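Local coordinates for m3DLH protein (Halieaceae bacterium, PDB 7JKA) that probably hydrolyses lactone or ester bonds as a dienelactone hydrolase of the alpha/beta-hydrolase fold, with phosphotriesterase activity also ascribed to it, at residues H16-G24 against A110-E120; Y208-P218 against G227-S238. All coordinates share one frame; numbering follows the deposited sequence.

Interaction 1 of 2, residues H16-G24 against A110-E120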
# COMPACT_ATOMS: atom_id res chain seq x y z
N HIS A 16 -8.92 -17.49 0.77
CA HIS A 16 -8.75 -16.45 -0.23
C HIS A 16 -9.69 -16.73 -1.39
O HIS A 16 -10.07 -17.88 -1.66
CB HIS A 16 -7.30 -16.33 -0.72
CG HIS A 16 -6.75 -17.59 -1.32
ND1 HIS A 16 -6.46 -17.71 -2.66
CD2 HIS A 16 -6.46 -18.79 -0.76
CE1 HIS A 16 -6.01 -18.92 -2.90
NE2 HIS A 16 -6.00 -19.60 -1.76
N ARG A 17 -10.02 -15.65 -2.11
CA ARG A 17 -10.82 -15.79 -3.31
C ARG A 17 -10.41 -14.71 -4.30
O ARG A 17 -10.02 -13.60 -3.92
CB ARG A 17 -12.33 -15.73 -3.03
CG ARG A 17 -12.90 -14.37 -2.64
CD ARG A 17 -14.39 -14.52 -2.35
NE ARG A 17 -15.04 -13.26 -1.94
CZ ARG A 17 -15.34 -12.96 -0.68
NH1 ARG A 17 -15.05 -13.82 0.30
NH2 ARG A 17 -15.94 -11.81 -0.41
N GLU A 18 -10.44 -15.08 -5.57
CA GLU A 18 -10.19 -14.12 -6.63
C GLU A 18 -11.33 -13.11 -6.68
O GLU A 18 -12.50 -13.47 -6.51
CB GLU A 18 -10.08 -14.86 -7.97
CG GLU A 18 -9.65 -14.03 -9.13
CD GLU A 18 -9.28 -14.88 -10.32
OE1 GLU A 18 -10.17 -15.13 -11.16
OE2 GLU A 18 -8.11 -15.32 -10.39
N ILE A 19 -10.98 -11.84 -6.89
CA ILE A 19 -11.96 -10.77 -7.02
C ILE A 19 -11.70 -10.06 -8.35
O ILE A 19 -10.61 -9.53 -8.55
CB ILE A 19 -11.88 -9.75 -5.88
CG1 ILE A 19 -11.84 -10.43 -4.50
CG2 ILE A 19 -13.05 -8.81 -5.97
CD1 ILE A 19 -13.20 -10.64 -3.93
N ARG A 20 -12.70 -10.01 -9.22
CA ARG A 20 -12.58 -9.28 -10.48
C ARG A 20 -13.29 -7.95 -10.33
O ARG A 20 -14.41 -7.89 -9.81
CB ARG A 20 -13.15 -10.11 -11.62
CG ARG A 20 -12.37 -11.39 -11.77
CD ARG A 20 -12.64 -12.16 -13.03
NE ARG A 20 -11.66 -13.24 -13.12
CZ ARG A 20 -10.61 -13.25 -13.95
NH1 ARG A 20 -10.41 -12.26 -14.81
NH2 ARG A 20 -9.78 -14.29 -13.91
N TYR A 21 -12.63 -6.87 -10.74
CA TYR A 21 -13.22 -5.56 -10.55
C TYR A 21 -12.70 -4.63 -11.64
O TYR A 21 -11.82 -5.00 -12.42
CB TYR A 21 -12.91 -5.00 -9.16
CG TYR A 21 -11.42 -4.80 -8.85
CD1 TYR A 21 -10.61 -5.86 -8.44
CD2 TYR A 21 -10.84 -3.54 -8.94
CE1 TYR A 21 -9.26 -5.68 -8.13
CE2 TYR A 21 -9.49 -3.35 -8.65
CZ TYR A 21 -8.71 -4.42 -8.25
OH TYR A 21 -7.36 -4.22 -7.95
N THR A 22 -13.24 -3.42 -11.70
CA THR A 22 -12.88 -2.53 -12.79
C THR A 22 -12.96 -1.08 -12.33
O THR A 22 -13.68 -0.75 -11.39
CB THR A 22 -13.78 -2.77 -14.02
OG1 THR A 22 -13.35 -1.96 -15.14
CG2 THR A 22 -15.24 -2.46 -13.73
N ASP A 23 -12.18 -0.23 -12.99
CA ASP A 23 -12.37 1.21 -12.90
C ASP A 23 -13.24 1.76 -14.02
O ASP A 23 -13.38 2.99 -14.14
CB ASP A 23 -11.01 1.91 -12.89
CG ASP A 23 -10.23 1.68 -14.16
OD1 ASP A 23 -10.70 0.93 -15.07
OD2 ASP A 23 -9.13 2.25 -14.26
N GLY A 24 -13.82 0.89 -14.86
CA GLY A 24 -14.59 1.29 -16.02
C GLY A 24 -13.80 1.30 -17.32
O GLY A 24 -14.40 1.36 -18.40
N ALA A 110 -10.72 1.96 -7.33
CA ALA A 110 -11.44 0.75 -7.71
C ALA A 110 -11.12 -0.40 -6.78
O ALA A 110 -12.02 -1.17 -6.40
CB ALA A 110 -11.12 0.37 -9.15
N ALA A 111 -9.86 -0.52 -6.35
CA ALA A 111 -9.53 -1.55 -5.37
C ALA A 111 -10.22 -1.29 -4.03
O ALA A 111 -10.79 -2.20 -3.44
CB ALA A 111 -8.01 -1.66 -5.20
N LEU A 112 -10.24 -0.03 -3.57
CA LEU A 112 -10.90 0.25 -2.29
C LEU A 112 -12.40 -0.02 -2.39
O LEU A 112 -12.99 -0.62 -1.48
CB LEU A 112 -10.67 1.71 -1.88
CG LEU A 112 -11.27 2.12 -0.53
CD1 LEU A 112 -10.73 1.25 0.59
CD2 LEU A 112 -11.00 3.59 -0.27
N ASP A 113 -13.03 0.44 -3.48
CA ASP A 113 -14.46 0.21 -3.63
C ASP A 113 -14.78 -1.28 -3.65
O ASP A 113 -15.77 -1.72 -3.05
CB ASP A 113 -14.95 0.85 -4.92
CG ASP A 113 -15.02 2.35 -4.83
OD1 ASP A 113 -14.90 2.94 -3.74
OD2 ASP A 113 -15.20 2.96 -5.94
N THR A 114 -13.94 -2.06 -4.32
CA THR A 114 -14.16 -3.49 -4.37
C THR A 114 -14.01 -4.13 -2.99
O THR A 114 -14.78 -5.01 -2.62
CB THR A 114 -13.20 -4.11 -5.38
OG1 THR A 114 -13.38 -3.40 -6.62
CG2 THR A 114 -13.55 -5.53 -5.59
N LEU A 115 -13.02 -3.68 -2.22
CA LEU A 115 -12.90 -4.16 -0.85
C LEU A 115 -14.17 -3.87 -0.06
O LEU A 115 -14.71 -4.75 0.63
CB LEU A 115 -11.69 -3.50 -0.20
CG LEU A 115 -11.53 -3.77 1.28
CD1 LEU A 115 -11.11 -5.22 1.45
CD2 LEU A 115 -10.47 -2.78 1.83
N VAL A 116 -14.64 -2.63 -0.11
CA VAL A 116 -15.82 -2.24 0.65
C VAL A 116 -17.06 -3.02 0.22
O VAL A 116 -17.97 -3.24 1.02
CB VAL A 116 -16.02 -0.71 0.52
CG1 VAL A 116 -17.35 -0.29 1.12
CG2 VAL A 116 -14.86 0.02 1.20
N ALA A 117 -17.11 -3.45 -1.04
CA ALA A 117 -18.26 -4.19 -1.54
C ALA A 117 -18.33 -5.62 -1.01
O ALA A 117 -19.35 -6.27 -1.21
CB ALA A 117 -18.22 -4.20 -3.07
N GLN A 118 -17.28 -6.10 -0.33
CA GLN A 118 -17.29 -7.48 0.14
C GLN A 118 -18.07 -7.60 1.45
O GLN A 118 -17.98 -6.72 2.32
CB GLN A 118 -15.86 -8.00 0.34
CG GLN A 118 -15.00 -7.90 -0.94
CD GLN A 118 -15.72 -8.46 -2.16
OE1 GLN A 118 -16.24 -9.57 -2.13
NE2 GLN A 118 -15.79 -7.66 -3.23
N PRO A 119 -18.85 -8.68 1.62
CA PRO A 119 -19.69 -8.80 2.82
C PRO A 119 -18.91 -8.91 4.12
O PRO A 119 -19.47 -8.59 5.18
CB PRO A 119 -20.51 -10.08 2.56
CG PRO A 119 -19.79 -10.82 1.47
CD PRO A 119 -19.10 -9.75 0.64
N GLU A 120 -17.64 -9.31 4.06
CA GLU A 120 -16.80 -9.40 5.26
C GLU A 120 -16.43 -8.05 5.85
O GLU A 120 -16.00 -8.00 7.01
CB GLU A 120 -15.52 -10.16 4.91
CG GLU A 120 -15.71 -11.63 4.57
CD GLU A 120 -16.14 -11.90 3.14
OE1 GLU A 120 -16.28 -10.93 2.36
OE2 GLU A 120 -16.38 -13.09 2.82
O HOH W 1 -16.42 -12.16 -4.24

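Interaction 2 of 2, residues Y208-P218 against G227-S238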
# COMPACT_ATOMS: atom_id res chain seq x y z
N TYR A 208 14.24 3.90 9.32
CA TYR A 208 14.82 2.65 9.83
C TYR A 208 16.26 2.56 9.34
O TYR A 208 16.51 2.32 8.15
CB TYR A 208 14.00 1.45 9.38
CG TYR A 208 12.65 1.37 10.05
CD1 TYR A 208 12.53 0.85 11.33
CD2 TYR A 208 11.50 1.81 9.40
CE1 TYR A 208 11.28 0.78 11.96
CE2 TYR A 208 10.27 1.73 10.02
CZ TYR A 208 10.16 1.21 11.30
OH TYR A 208 8.93 1.12 11.93
N GLY A 209 17.21 2.77 10.24
CA GLY A 209 18.59 2.88 9.81
C GLY A 209 19.14 1.64 9.14
O GLY A 209 19.99 1.74 8.25
N ASN A 210 18.67 0.47 9.53
CA ASN A 210 19.27 -0.75 8.99
C ASN A 210 19.00 -0.95 7.50
O ASN A 210 19.70 -1.71 6.85
CB ASN A 210 18.73 -1.98 9.74
CG ASN A 210 19.18 -2.06 11.19
OD1 ASN A 210 20.21 -1.49 11.59
ND2 ASN A 210 18.41 -2.79 11.99
N ALA A 211 18.00 -0.27 6.96
CA ALA A 211 17.26 -0.79 5.81
C ALA A 211 17.41 0.08 4.57
O ALA A 211 17.53 1.31 4.65
CB ALA A 211 15.79 -0.91 6.16
N ALA A 212 17.33 -0.58 3.41
CA ALA A 212 17.34 0.12 2.13
C ALA A 212 16.00 -0.09 1.44
O ALA A 212 14.98 -0.23 2.11
CB ALA A 212 18.50 -0.36 1.26
N HIS A 213 15.98 -0.14 0.11
CA HIS A 213 14.73 -0.41 -0.58
C HIS A 213 14.37 -1.89 -0.47
O HIS A 213 15.22 -2.76 -0.28
CB HIS A 213 14.83 -0.01 -2.05
CG HIS A 213 13.51 0.35 -2.67
ND1 HIS A 213 12.82 1.50 -2.33
CD2 HIS A 213 12.77 -0.28 -3.61
CE1 HIS A 213 11.71 1.56 -3.03
NE2 HIS A 213 11.65 0.49 -3.81
N SER A 214 13.06 -2.16 -0.57
CA SER A 214 12.52 -3.52 -0.63
C SER A 214 12.86 -4.33 0.62
O SER A 214 13.00 -5.55 0.56
CB SER A 214 13.00 -4.25 -1.89
OG SER A 214 12.54 -3.54 -3.02
N PHE A 215 12.94 -3.65 1.77
CA PHE A 215 13.39 -4.34 2.97
C PHE A 215 12.40 -5.39 3.47
O PHE A 215 12.78 -6.22 4.30
CB PHE A 215 13.74 -3.34 4.08
CG PHE A 215 12.60 -2.47 4.52
CD1 PHE A 215 11.55 -2.98 5.30
CD2 PHE A 215 12.62 -1.12 4.24
CE1 PHE A 215 10.54 -2.12 5.75
CE2 PHE A 215 11.61 -0.26 4.66
CZ PHE A 215 10.56 -0.75 5.42
N THR A 216 11.15 -5.39 2.98
CA THR A 216 10.20 -6.41 3.41
C THR A 216 10.23 -7.67 2.56
O THR A 216 9.52 -8.63 2.88
CB THR A 216 8.76 -5.87 3.36
OG1 THR A 216 8.44 -5.54 2.00
CG2 THR A 216 8.59 -4.64 4.23
N ASP A 217 11.04 -7.73 1.50
CA ASP A 217 10.96 -8.85 0.57
C ASP A 217 12.19 -9.73 0.70
O ASP A 217 13.29 -9.31 0.30
CB ASP A 217 10.83 -8.34 -0.87
CG ASP A 217 10.54 -9.46 -1.86
OD1 ASP A 217 10.24 -10.59 -1.41
OD2 ASP A 217 10.62 -9.21 -3.08
N PRO A 218 12.05 -10.97 1.22
CA PRO A 218 13.18 -11.90 1.25
C PRO A 218 13.80 -12.15 -0.12
O PRO A 218 14.96 -12.54 -0.22
CB PRO A 218 12.56 -13.19 1.82
CG PRO A 218 11.41 -12.72 2.63
CD PRO A 218 10.86 -11.51 1.90
N GLY A 227 21.23 -1.35 -2.71
CA GLY A 227 20.05 -0.52 -2.70
C GLY A 227 18.76 -1.29 -2.48
O GLY A 227 17.85 -0.76 -1.85
N LEU A 228 18.68 -2.51 -2.99
CA LEU A 228 17.54 -3.40 -2.74
C LEU A 228 18.03 -4.59 -1.93
O LEU A 228 18.89 -5.35 -2.40
CB LEU A 228 16.89 -3.85 -4.05
CG LEU A 228 15.67 -3.03 -4.48
CD1 LEU A 228 16.09 -1.70 -5.10
CD2 LEU A 228 14.80 -3.82 -5.44
N ALA A 229 17.49 -4.76 -0.72
CA ALA A 229 17.95 -5.81 0.17
C ALA A 229 16.89 -6.09 1.23
O ALA A 229 16.28 -5.16 1.75
CB ALA A 229 19.27 -5.43 0.84
N TYR A 230 16.71 -7.37 1.54
CA TYR A 230 15.83 -7.79 2.63
C TYR A 230 16.46 -7.45 3.97
O TYR A 230 17.67 -7.62 4.17
CB TYR A 230 15.58 -9.30 2.53
CG TYR A 230 14.68 -9.88 3.60
CD1 TYR A 230 13.42 -9.35 3.84
CD2 TYR A 230 15.07 -11.00 4.34
CE1 TYR A 230 12.58 -9.89 4.81
CE2 TYR A 230 14.24 -11.55 5.31
CZ TYR A 230 13.00 -10.99 5.54
OH TYR A 230 12.16 -11.53 6.49
N GLU A 231 15.64 -6.98 4.91
CA GLU A 231 16.12 -6.62 6.24
C GLU A 231 15.09 -7.13 7.24
O GLU A 231 14.10 -6.45 7.53
CB GLU A 231 16.38 -5.11 6.37
CG GLU A 231 17.50 -4.76 7.36
CD GLU A 231 17.17 -5.24 8.77
OE1 GLU A 231 17.39 -6.43 9.09
OE2 GLU A 231 16.67 -4.42 9.55
N PRO A 232 15.29 -8.33 7.79
CA PRO A 232 14.21 -8.95 8.58
C PRO A 232 13.88 -8.19 9.85
O PRO A 232 12.72 -8.18 10.26
CB PRO A 232 14.74 -10.36 8.87
CG PRO A 232 16.20 -10.25 8.74
CD PRO A 232 16.48 -9.19 7.71
N LEU A 233 14.86 -7.53 10.48
CA LEU A 233 14.57 -6.77 11.69
C LEU A 233 13.63 -5.61 11.38
O LEU A 233 12.63 -5.40 12.08
CB LEU A 233 15.87 -6.28 12.31
CG LEU A 233 15.85 -5.84 13.78
CD1 LEU A 233 15.09 -6.84 14.63
CD2 LEU A 233 17.28 -5.67 14.28
N THR A 234 13.94 -4.85 10.33
CA THR A 234 13.08 -3.74 9.92
C THR A 234 11.73 -4.24 9.42
O THR A 234 10.70 -3.59 9.66
CB THR A 234 13.77 -2.91 8.84
OG1 THR A 234 15.00 -2.38 9.36
CG2 THR A 234 12.87 -1.77 8.40
N GLU A 235 11.71 -5.38 8.74
CA GLU A 235 10.43 -5.96 8.35
C GLU A 235 9.54 -6.18 9.56
O GLU A 235 8.38 -5.79 9.59
CB GLU A 235 10.62 -7.27 7.58
CG GLU A 235 9.25 -7.84 7.17
CD GLU A 235 9.30 -9.23 6.58
OE1 GLU A 235 10.23 -10.00 6.94
OE2 GLU A 235 8.40 -9.57 5.77
N ALA A 236 10.10 -6.77 10.62
CA ALA A 236 9.31 -7.05 11.81
C ALA A 236 8.92 -5.77 12.54
O ALA A 236 7.76 -5.62 12.96
CB ALA A 236 10.11 -7.97 12.73
N ARG A 237 9.86 -4.85 12.70
CA ARG A 237 9.55 -3.61 13.42
C ARG A 237 8.47 -2.81 12.71
O ARG A 237 7.55 -2.27 13.35
CB ARG A 237 10.81 -2.76 13.56
CG ARG A 237 11.84 -3.32 14.53
CD ARG A 237 13.16 -2.64 14.28
NE ARG A 237 14.10 -2.99 15.32
CZ ARG A 237 15.37 -2.58 15.34
NH1 ARG A 237 15.83 -1.81 14.37
NH2 ARG A 237 16.16 -2.93 16.34
N SER A 238 8.59 -2.65 11.39
CA SER A 238 7.61 -1.87 10.65
C SER A 238 6.25 -2.57 10.63
O SER A 238 5.22 -1.89 10.70
CB SER A 238 8.11 -1.61 9.23
OG SER A 238 8.35 -2.80 8.50
O HOH W 2 9.00 0.60 14.54
O HOH W 3 17.32 -3.40 3.48

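Interaction 1 of 2, residues H16-G24 against A110-E120
R17 and E120 form an end-on salt bridge: R17 NH1 donates to E120 OE2, and R17 NH2 donates to E120 OE1 over 2.9 Å, with an N-H...O angle of 169°. Both oxygens lie near the guanidinium plane, but the carboxylate is turned 39° from it, so that NH1 comes to OE2 from above the carboxylate plane while NH2 meets OE1 on the syn side. R17 NH2 also donates to Q118 OE1 at 2.8 Å, on a lone pair in the carbonyl plane. Arginine suits the place because its flat guanidinium offers several N-H groups in one plane; its chain runs extended from CG to NE to bring them there, and a water accepts from NE. Next along the strand, I19 CG2 presses on T114 CG2 at 3.3 Å, tighter than usual for two methyls, and I19 CD1 covers the Q118 amide. Y21 crosses T114 at about a right angle, its CB 3.0 Å from T114 OG1. The small A110 and A111 let the ring close on the helix, Y21 CD2 lying 3.9 Å from A110 CB. Behind this shell, Q118 is bent at chi2 (-48°), which returns its NE2 to T114 O at 2.9 Å and fixes which end of the amide faces R17. T114 OG1 donates to A110 O, which the backbone N of T114 reaches from the opposite face. Y21 OH is hydrogen-bonded to D76 N. Strand 14-22 pairs antiparallel with strand 27-35, whose W34 makes a cation-pi contact with R17, and packs across helix 101-116; that helix rests its A111 and L115 on V46 of strand 42-48.

Interaction 2 of 2, residues Y208-P218 against G227-S238
T234 CG2 sits over one face of the F215 ring, 3.7 Å from its centroid, a CH-pi contact; the same methyl lies 3.6 Å from Y208 CB. Threonine suits the place by dividing its two branches: CG2, anti to the backbone N, goes to the rings, while T234 OG1 donates to E231 OE2 at 2.6 Å. The E231 carboxylate, at the N-cap and bent at chi2 (-61°), can accept the N-H groups at the helix start, L233 N and T234 N, and takes a weak bond from N210 ND2. Y230 CG stands anti to the backbone N (chi1 180°), which swings the ring against P218, whose CA is 3.7 Å from the centroid. Y230 OH donates to E235 OE1 at 2.5 Å, and E235 OE2 is salt-bridged to R61 and R64 of helix 56-67. Backbone hydrogen bonds join the two loops, with a single beta bridge between H213 and L228: H213 N to G227 O (2.8 Å), A229 N to H213 O and E231 N to F215 O. H213 bonds D181 through ND1 and touches C132 of a probable nucleophile elbow, consistent with the family's catalytic triad. The loop leaves strand 203-208 and packs against the first turns of helix 232-250, whose S238 reaches strands 150-154 and 172-178.

How the interactions relate
The two contacts flank the middle of the molecule, their centres 30 Å apart and their nearest atoms about 18 Å, so neither touches the other. Both segments of interaction 1 precede those of interaction 2 in the sequence. What they share is the mixed central sheet. Interaction 1 joins its N-terminal antiparallel edge strand, 14-22, to helix 101-116, whereas interaction 2 follows strand 203-208, at the other end of the strand order, and ties the loop beyond it to the last helix, 232-250. Interaction 1 is thus structural packing at one margin, while interaction 2 shapes the loop carrying H213, the probable catalytic histidine.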